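Local coordinates for flagellar motor switch protein FliG (Helicobacter pylori 26695, PDB 5WUJ) that forms part of the flagellar motor switch complex, which contacts chemotaxis proteins and motor components that set the direction of flagellar rotation, and is required for flagellum synthesis and motility, at residues Leu10-Gln22 with Asn51-Phe65. Residues are numbered along the deposited sequence; the frame is centred on the assembly and turned at random.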
loop_
_atom_site.group_PDB
_atom_site.type_symbol
_atom_site.label_atom_id
_atom_site.label_comp_id
_atom_site.label_asym_id
_atom_site.label_seq_id
_atom_site.Cartn_x
_atom_site.Cartn_y
_atom_site.Cartn_z
ATOM N N LEU B 10 9.749 -8.230 5.743
ATOM C CA LEU B 10 8.768 -7.499 6.533
ATOM C C LEU B 10 7.578 -8.399 6.844
ATOM O O LEU B 10 7.027 -9.047 5.954
ATOM C CB LEU B 10 8.287 -6.256 5.789
ATOM C CG LEU B 10 9.256 -5.093 5.627
ATOM C CD1 LEU B 10 8.585 -4.045 4.763
ATOM C CD2 LEU B 10 9.666 -4.519 6.985
ATOM N N SER B 11 7.185 -8.453 8.106
ATOM C CA SER B 11 5.936 -9.122 8.398
ATOM C C SER B 11 4.779 -8.305 7.839
ATOM O O SER B 11 4.919 -7.128 7.465
ATOM C CB SER B 11 5.769 -9.318 9.898
ATOM O OG SER B 11 6.771 -10.198 10.369
ATOM N N MET B 12 3.615 -8.947 7.776
ATOM C CA MET B 12 2.424 -8.248 7.311
ATOM C C MET B 12 2.083 -7.082 8.241
ATOM O O MET B 12 1.643 -6.015 7.792
ATOM C CB MET B 12 1.269 -9.246 7.191
ATOM C CG MET B 12 -0.044 -8.636 6.752
ATOM S SD MET B 12 0.102 -7.703 5.201
ATOM C CE MET B 12 0.105 -9.011 3.987
ATOM N N SER B 13 2.332 -7.258 9.540
ATOM C CA SER B 13 2.110 -6.191 10.510
ATOM C C SER B 13 3.068 -5.025 10.286
ATOM O O SER B 13 2.687 -3.860 10.441
ATOM C CB SER B 13 2.245 -6.759 11.935
ATOM O OG SER B 13 2.734 -5.804 12.860
ATOM N N GLU B 14 4.317 -5.318 9.925
ATOM C CA GLU B 14 5.269 -4.262 9.565
ATOM C C GLU B 14 4.844 -3.526 8.305
ATOM O O GLU B 14 4.955 -2.295 8.231
ATOM C CB GLU B 14 6.661 -4.857 9.379
ATOM C CG GLU B 14 7.089 -5.659 10.602
ATOM C CD GLU B 14 8.516 -6.095 10.533
ATOM O OE1 GLU B 14 8.810 -7.074 9.809
ATOM O OE2 GLU B 14 9.340 -5.458 11.214
ATOM N N LYS B 15 4.373 -4.265 7.299
ATOM C CA LYS B 15 3.864 -3.632 6.086
ATOM C C LYS B 15 2.687 -2.724 6.402
ATOM O O LYS B 15 2.561 -1.634 5.830
ATOM C CB LYS B 15 3.445 -4.691 5.074
ATOM C CG LYS B 15 4.577 -5.630 4.635
ATOM C CD LYS B 15 4.210 -6.292 3.332
ATOM C CE LYS B 15 5.211 -7.318 2.891
ATOM N NZ LYS B 15 4.483 -8.564 2.538
ATOM N N ILE B 16 1.821 -3.146 7.325
ATOM C CA ILE B 16 0.647 -2.337 7.645
ATOM C C ILE B 16 1.060 -1.048 8.342
ATOM O O ILE B 16 0.539 0.025 8.034
ATOM C CB ILE B 16 -0.346 -3.157 8.486
ATOM C CG1 ILE B 16 -1.077 -4.173 7.606
ATOM C CG2 ILE B 16 -1.321 -2.247 9.216
ATOM C CD1 ILE B 16 -1.704 -5.341 8.411
ATOM N N ALA B 17 2.021 -1.119 9.271
ATOM C CA ALA B 17 2.507 0.103 9.909
ATOM C C ALA B 17 3.186 1.017 8.898
ATOM O O ALA B 17 3.014 2.246 8.944
ATOM C CB ALA B 17 3.471 -0.237 11.044
ATOM N N ILE B 18 3.946 0.438 7.961
ATOM C CA ILE B 18 4.558 1.260 6.918
ATOM C C ILE B 18 3.478 1.920 6.062
ATOM O O ILE B 18 3.578 3.104 5.715
ATOM C CB ILE B 18 5.545 0.425 6.077
ATOM C CG1 ILE B 18 6.880 0.296 6.822
ATOM C CG2 ILE B 18 5.792 1.065 4.724
ATOM C CD1 ILE B 18 7.648 -0.969 6.484
ATOM N N LEU B 19 2.419 1.182 5.721
ATOM C CA LEU B 19 1.297 1.828 5.038
ATOM C C LEU B 19 0.729 2.961 5.889
ATOM O O LEU B 19 0.512 4.074 5.392
ATOM C CB LEU B 19 0.213 0.796 4.699
ATOM C CG LEU B 19 -1.058 1.247 3.965
ATOM C CD1 LEU B 19 -1.669 0.046 3.313
ATOM C CD2 LEU B 19 -2.089 1.875 4.899
ATOM N N LEU B 20 0.500 2.704 7.190
ATOM C CA LEU B 20 -0.124 3.722 8.036
ATOM C C LEU B 20 0.747 4.966 8.162
ATOM O O LEU B 20 0.249 6.096 8.071
ATOM C CB LEU B 20 -0.443 3.146 9.412
ATOM C CG LEU B 20 -1.595 2.147 9.319
ATOM C CD1 LEU B 20 -1.781 1.393 10.631
ATOM C CD2 LEU B 20 -2.892 2.867 8.910
ATOM N N ILE B 21 2.048 4.780 8.360
ATOM C CA ILE B 21 2.968 5.914 8.401
ATOM C C ILE B 21 2.773 6.800 7.173
ATOM O O ILE B 21 2.709 8.028 7.274
ATOM C CB ILE B 21 4.425 5.415 8.502
ATOM C CG1 ILE B 21 4.722 4.764 9.861
ATOM C CG2 ILE B 21 5.404 6.535 8.163
ATOM C CD1 ILE B 21 6.029 3.932 9.887
ATOM N N GLN B 22 2.665 6.194 5.994
ATOM C CA GLN B 22 2.577 7.000 4.783
ATOM C C GLN B 22 1.217 7.684 4.625
ATOM O O GLN B 22 1.139 8.723 3.966
ATOM C CB GLN B 22 2.876 6.143 3.565
ATOM C CG GLN B 22 4.305 5.652 3.487
ATOM C CD GLN B 22 4.442 4.572 2.443
ATOM O OE1 GLN B 22 4.155 3.392 2.692
ATOM N NE2 GLN B 22 4.817 4.974 1.251
ATOM N N ASN B 51 9.335 4.236 11.585
ATOM C CA ASN B 51 9.446 5.636 11.201
ATOM C C ASN B 51 10.751 5.864 10.457
ATOM O O ASN B 51 11.823 5.466 10.920
ATOM C CB ASN B 51 9.399 6.539 12.441
ATOM C CG ASN B 51 8.214 7.497 12.430
ATOM O OD1 ASN B 51 7.640 7.789 11.380
ATOM N ND2 ASN B 51 7.847 7.997 13.610
ATOM N N GLY B 52 10.661 6.493 9.294
ATOM C CA GLY B 52 11.870 6.732 8.529
ATOM C C GLY B 52 12.366 5.566 7.699
ATOM O O GLY B 52 13.530 5.565 7.292
ATOM N N THR B 53 11.523 4.570 7.432
ATOM C CA THR B 53 11.848 3.576 6.415
ATOM C C THR B 53 12.106 4.260 5.072
ATOM O O THR B 53 11.567 5.335 4.791
ATOM C CB THR B 53 10.704 2.564 6.308
ATOM O OG1 THR B 53 10.585 1.856 7.550
ATOM C CG2 THR B 53 10.915 1.563 5.166
ATOM N N ASP B 54 12.980 3.653 4.260
ATOM C CA ASP B 54 13.216 4.119 2.896
ATOM C C ASP B 54 11.896 4.347 2.170
ATOM O O ASP B 54 10.957 3.554 2.293
ATOM C CB ASP B 54 14.047 3.095 2.111
ATOM C CG ASP B 54 15.515 3.091 2.507
ATOM O OD1 ASP B 54 15.916 3.921 3.353
ATOM O OD2 ASP B 54 16.265 2.241 1.976
ATOM N N LYS B 55 11.821 5.441 1.410
ATOM C CA LYS B 55 10.584 5.724 0.694
ATOM C C LYS B 55 10.322 4.699 -0.404
ATOM O O LYS B 55 9.156 4.400 -0.690
ATOM C CB LYS B 55 10.588 7.140 0.113
ATOM C CG LYS B 55 9.169 7.627 -0.198
ATOM C CD LYS B 55 9.147 8.832 -1.126
ATOM C CE LYS B 55 7.717 9.334 -1.331
ATOM N NZ LYS B 55 7.644 10.577 -2.158
ATOM N N GLN B 56 11.376 4.144 -1.020
ATOM C CA GLN B 56 11.175 3.137 -2.065
ATOM C C GLN B 56 10.552 1.860 -1.500
ATOM O O GLN B 56 9.714 1.230 -2.154
ATOM C CB GLN B 56 12.497 2.822 -2.772
ATOM C CG GLN B 56 13.229 4.042 -3.351
ATOM C CD GLN B 56 14.349 4.540 -2.447
ATOM O OE1 GLN B 56 14.102 5.190 -1.428
ATOM N NE2 GLN B 56 15.588 4.236 -2.817
ATOM N N ILE B 57 10.943 1.463 -0.290
ATOM C CA ILE B 57 10.300 0.322 0.346
ATOM C C ILE B 57 8.854 0.650 0.685
ATOM O O ILE B 57 7.954 -0.183 0.506
ATOM C CB ILE B 57 11.091 -0.107 1.592
ATOM C CG1 ILE B 57 12.411 -0.775 1.175
ATOM C CG2 ILE B 57 10.224 -1.006 2.503
ATOM C CD1 ILE B 57 13.374 -0.998 2.321
ATOM N N GLY B 58 8.600 1.862 1.182
ATOM C CA GLY B 58 7.221 2.261 1.426
ATOM C C GLY B 58 6.381 2.217 0.162
ATOM O O GLY B 58 5.242 1.739 0.174
ATOM N N ALA B 59 6.951 2.688 -0.954
ATOM C CA ALA B 59 6.242 2.691 -2.229
ATOM C C ALA B 59 5.930 1.277 -2.685
ATOM O O ALA B 59 4.864 1.022 -3.256
ATOM C CB ALA B 59 7.079 3.411 -3.296
ATOM N N ALA B 60 6.873 0.354 -2.488
ATOM C CA ALA B 60 6.627 -1.047 -2.808
ATOM C C ALA B 60 5.511 -1.627 -1.936
ATOM O O ALA B 60 4.715 -2.453 -2.404
ATOM C CB ALA B 60 7.919 -1.845 -2.640
ATOM N N VAL B 61 5.436 -1.199 -0.668
ATOM C CA VAL B 61 4.345 -1.633 0.209
ATOM C C VAL B 61 3.009 -1.093 -0.289
ATOM O O VAL B 61 2.012 -1.825 -0.351
ATOM C CB VAL B 61 4.617 -1.217 1.671
ATOM C CG1 VAL B 61 3.353 -1.414 2.572
ATOM C CG2 VAL B 61 5.758 -2.036 2.244
ATOM N N LEU B 62 2.962 0.194 -0.650
ATOM C CA LEU B 62 1.722 0.762 -1.172
ATOM C C LEU B 62 1.270 0.036 -2.430
ATOM O O LEU B 62 0.075 -0.225 -2.617
ATOM C CB LEU B 62 1.903 2.246 -1.477
ATOM C CG LEU B 62 2.071 3.153 -0.286
ATOM C CD1 LEU B 62 1.983 4.613 -0.739
ATOM C CD2 LEU B 62 1.042 2.809 0.792
ATOM N N GLU B 63 2.212 -0.287 -3.315
ATOM C CA GLU B 63 1.844 -1.005 -4.531
ATOM C C GLU B 63 1.248 -2.363 -4.195
ATOM O O GLU B 63 0.320 -2.834 -4.868
ATOM C CB GLU B 63 3.059 -1.177 -5.438
ATOM C CG GLU B 63 3.463 0.072 -6.192
ATOM C CD GLU B 63 4.352 -0.250 -7.381
ATOM O OE1 GLU B 63 4.792 -1.423 -7.487
ATOM O OE2 GLU B 63 4.598 0.658 -8.209
ATOM N N GLU B 64 1.792 -3.017 -3.170
ATOM C CA GLU B 64 1.247 -4.299 -2.746
ATOM C C GLU B 64 -0.190 -4.137 -2.259
ATOM O O GLU B 64 -1.078 -4.909 -2.641
ATOM C CB GLU B 64 2.143 -4.892 -1.660
ATOM C CG GLU B 64 1.778 -6.280 -1.196
ATOM C CD GLU B 64 2.815 -6.849 -0.230
ATOM O OE1 GLU B 64 2.434 -7.677 0.624
ATOM O OE2 GLU B 64 4.006 -6.467 -0.319
ATOM N N PHE B 65 -0.444 -3.112 -1.446
ATOM C CA PHE B 65 -1.799 -2.897 -0.944
ATOM C C PHE B 65 -2.729 -2.366 -2.026
ATOM O O PHE B 65 -3.918 -2.699 -2.020
ATOM C CB PHE B 65 -1.770 -1.955 0.244
ATOM C CG PHE B 65 -1.489 -2.663 1.526
ATOM C CD1 PHE B 65 -2.506 -3.303 2.207
ATOM C CD2 PHE B 65 -0.202 -2.716 2.034
ATOM C CE1 PHE B 65 -2.248 -3.983 3.393
ATOM C CE2 PHE B 65 0.059 -3.387 3.228
ATOM C CZ PHE B 65 -0.958 -4.025 3.895
#
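Phe-65 acts as a knob from helix 55-65 set in a hole made by Met-12, Lys-15, Ile-16 and Leu-19 of helix 12-22. Leu-19 CD1 lies over one ring face, 3.5 Å from the Phe-65 centroid and 22° off the ring normal, which defines a CH-pi contact. With CG anti to the backbone N (chi1 -179°), the Leu-19 chain brings this methyl over the ring. Met-12 makes an oblique Met-aromatic contact, its SD 4.0 Å from Phe-65 CZ; bends at chi2 and chi3 turn the thioether to the ring. Ile-16 adds CG1 at 3.7 Å from the same CZ, the two side chains running nearly perpendicular.

Aliphatic contacts centre on Ile-18, whose CG2 meets both Val-61 CG2, at 4.0 Å, and Gly-58 CA, at 3.8 Å. Val-61 points at the other helix and also makes a backbone contact, its CG1 lying 3.4 Å from Lys-15 O. With no side chain at Gly-58, the Gln-22 side chain lies directly against its backbone. Leu-62 CD2 meets Leu-19 CG, and Leu-10 CD1, from the residues preceding helix 12-22, reaches Ile-57 CG2.

The two helices belong to the all-helical N-terminal domain of FliG and cross at -104°, with axes 9.3 Å apart at closest approach. Helix 37-50 packs on another side of helix 12-22, touching Ala-17 and Leu-20, and aromatic side chains of a second protein chain pack on Ile-16 and Leu-62.

A salt bridge links Lys-15 NZ to Glu-64 OE1 at 2.9 Å, accepted on the syn lone pair of the carboxylate. The Glu-64 chain is extended beyond CG and crosses Lys-15 at about a right angle; Lys-15 CD and CE also lie against the carboxylate oxygens, and both residues remain partly exposed.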